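Local coordinates for protein MOSUB1, transcription cofactor (Magnaporthe oryzae, PDB 4AGH) that binds single-stranded DNA and, as a member of the PC4 family, probably acts as a transcriptional coactivator, at residues N46-W49 with R55-G58. Numbering follows the deposited sequence.
Sequences NPFW and RRVG
Trp-49 and Val-57 form an antiparallel hydrogen-bonded pair between strands 47-49 and 55-58, whose axes run at 137° to each other, well short of fully antiparallel. Both rungs are short and fairly straight: Trp-49 N gives its hydrogen to Val-57 O at 2.8 Å, and Val-57 N returns one to Trp-49 O at the same length. One step along, Phe-48 faces Gly-58 as a non-hydrogen-bonded pair with their CA atoms just 3.9 Å apart. Gly-58 has no side chain, and Pro-47 O comes within 3.2 Å of its CA.

The main side-chain event lies on the Phe-48 face of the sheet. With chi1 at 77°, CG of Phe-48 is placed between its own backbone N and carbonyl carbon, and the ring stands beside the extended Arg-56 chain, which runs across one of its faces. Arg-56 CD packs on Phe-48 CD2 at 3.6 Å; farther out the guanidinium lies flat on the ring, planes 9° apart, with Arg-56 CZ 4.1 Å from the ring centroid and NH1 over the ring centre. This is a stacked cation-pi pair. Trp-49 and Val-57 turn to the other face, where the indole brings its edge to the backbone: Val-57 O lies in the ring plane, 3.3 Å from Trp-49 CE3.

The two strands make a beta hairpin in the curved antiparallel sheet of the PC4 fold. Backbone hydrogen bonds join Phe-48 to Gln-40 on strand 40-41 and Arg-56 to Arg-71 on strand 65-76, and Tyr-73 of that latter strand adds a second cation-pi partner for Arg-56. On the opposite face, Trp-49 packs on Ala-103 and Val-57 on Phe-97, both from helix 91-110 of the second subunit, so this side of the hairpin contributes to the dimer interface.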
ATOM      1  N   ASN A  46       8.493   7.604  14.552  1.00 20.87           N
ATOM      2  CA  ASN A  46       7.300   6.877  14.145  1.00 21.77           C
ATOM      3  C   ASN A  46       7.614   5.401  13.900  1.00 20.85           C
ATOM      4  O   ASN A  46       8.691   5.061  13.407  1.00 21.95           O
ATOM      5  CB  ASN A  46       6.710   7.472  12.861  1.00 22.29           C
ATOM      6  CG  ASN A  46       6.286   8.913  13.032  1.00 24.08           C
ATOM      7  OD1 ASN A  46       5.676   9.270  14.034  1.00 22.45           O
ATOM      8  ND2 ASN A  46       6.615   9.751  12.052  1.00 27.67           N
ATOM      9  N   PRO A  47       6.659   4.521  14.221  1.00 17.95           N
ATOM     10  CA  PRO A  47       6.860   3.082  14.020  1.00 20.70           C
ATOM     11  C   PRO A  47       6.844   2.711  12.536  1.00 23.61           C
ATOM     12  O   PRO A  47       6.077   3.288  11.760  1.00 22.07           O
ATOM     13  CB  PRO A  47       5.656   2.456  14.741  1.00 20.15           C
ATOM     14  CG  PRO A  47       4.590   3.481  14.633  1.00 23.69           C
ATOM     15  CD  PRO A  47       5.303   4.829  14.712  1.00 20.78           C
ATOM     16  N   PHE A  48       7.687   1.758  12.153  1.00 19.62           N
ATOM     17  CA  PHE A  48       7.682   1.270  10.774  1.00 17.87           C
ATOM     18  C   PHE A  48       8.105  -0.185  10.655  1.00 17.99           C
ATOM     19  O   PHE A  48       8.739  -0.742  11.556  1.00 21.26           O
ATOM     20  CB  PHE A  48       8.556   2.151   9.873  1.00 17.32           C
ATOM     21  CG  PHE A  48      10.038   1.917  10.031  1.00 22.18           C
ATOM     22  CD1 PHE A  48      10.752   2.549  11.035  1.00 24.40           C
ATOM     23  CD2 PHE A  48      10.719   1.081   9.154  1.00 22.63           C
ATOM     24  CE1 PHE A  48      12.120   2.346  11.168  1.00 30.16           C
ATOM     25  CE2 PHE A  48      12.090   0.873   9.281  1.00 23.51           C
ATOM     26  CZ  PHE A  48      12.791   1.506  10.289  1.00 27.80           C
ATOM     27  N   TRP A  49       7.739  -0.783   9.521  1.00 17.91           N
ATOM     28  CA  TRP A  49       8.057  -2.164   9.197  1.00 21.83           C
ATOM     29  C   TRP A  49       8.707  -2.160   7.816  1.00 18.79           C
ATOM     30  O   TRP A  49       8.272  -1.429   6.929  1.00 22.14           O
ATOM     31  CB  TRP A  49       6.777  -3.010   9.160  1.00 22.09           C
ATOM     32  CG  TRP A  49       6.113  -3.143  10.501  1.00 22.39           C
ATOM     33  CD1 TRP A  49       6.225  -4.190  11.369  1.00 29.32           C
ATOM     34  CD2 TRP A  49       5.244  -2.186  11.132  1.00 21.42           C
ATOM     35  NE1 TRP A  49       5.479  -3.947  12.502  1.00 30.49           N
ATOM     36  CE2 TRP A  49       4.867  -2.731  12.378  1.00 28.36           C
ATOM     37  CE3 TRP A  49       4.746  -0.933  10.758  1.00 22.10           C
ATOM     38  CZ2 TRP A  49       4.013  -2.052  13.258  1.00 31.87           C
ATOM     39  CZ3 TRP A  49       3.902  -0.266  11.632  1.00 25.53           C
ATOM     40  CH2 TRP A  49       3.545  -0.827  12.868  1.00 25.40           C
ATOM     41  N   ARG A  55      12.015  -0.174   1.073  1.00 17.67           N
ATOM     42  CA  ARG A  55      10.602   0.176   1.204  1.00 15.59           C
ATOM     43  C   ARG A  55      10.071  -0.125   2.594  1.00 17.46           C
ATOM     44  O   ARG A  55      10.383  -1.160   3.184  1.00 21.88           O
ATOM     45  CB  ARG A  55       9.774  -0.532   0.134  1.00 16.26           C
ATOM     46  CG  ARG A  55      10.147   0.015  -1.247  1.00 21.09           C
ATOM     47  CD  ARG A  55       9.457  -0.688  -2.395  1.00 20.91           C
ATOM     48  NE  ARG A  55       9.656   0.106  -3.607  1.00 21.18           N
ATOM     49  CZ  ARG A  55       8.880   0.043  -4.686  1.00 22.49           C
ATOM     50  NH1 ARG A  55       7.876  -0.827  -4.741  1.00 21.45           N
ATOM     51  NH2 ARG A  55       9.137   0.836  -5.723  1.00 24.32           N
ATOM     52  N   ARG A  56       9.262   0.796   3.094  1.00 16.25           N
ATOM     53  CA  ARG A  56       8.750   0.727   4.455  1.00 16.65           C
ATOM     54  C   ARG A  56       7.256   0.911   4.455  1.00 16.98           C
ATOM     55  O   ARG A  56       6.706   1.593   3.585  1.00 19.69           O
ATOM     56  CB  ARG A  56       9.339   1.874   5.282  1.00 17.94           C
ATOM     57  CG  ARG A  56      10.856   1.851   5.403  1.00 24.86           C
ATOM     58  CD  ARG A  56      11.341   3.039   6.237  1.00 18.56           C
ATOM     59  NE  ARG A  56      12.793   3.002   6.411  1.00 22.85           N
ATOM     60  CZ  ARG A  56      13.468   3.775   7.254  1.00 27.56           C
ATOM     61  NH1 ARG A  56      12.832   4.662   8.005  1.00 25.99           N
ATOM     62  NH2 ARG A  56      14.789   3.661   7.341  1.00 27.81           N
ATOM     63  N   VAL A  57       6.597   0.325   5.453  1.00 16.14           N
ATOM     64  CA  VAL A  57       5.246   0.756   5.794  1.00 12.86           C
ATOM     65  C   VAL A  57       5.316   1.296   7.224  1.00 16.97           C
ATOM     66  O   VAL A  57       5.836   0.636   8.114  1.00 19.68           O
ATOM     67  CB  VAL A  57       4.216  -0.375   5.689  1.00 17.82           C
ATOM     68  CG1 VAL A  57       2.829   0.157   6.037  1.00 14.86           C
ATOM     69  CG2 VAL A  57       4.215  -0.938   4.281  1.00 21.08           C
ATOM     70  N   GLY A  58       4.829   2.508   7.431  1.00 18.99           N
ATOM     71  CA  GLY A  58       4.922   3.111   8.748  1.00 18.27           C
ATOM     72  C   GLY A  58       3.637   3.828   9.068  1.00 25.13           C
ATOM     73  O   GLY A  58       2.774   3.957   8.210  1.00 21.00           O
TER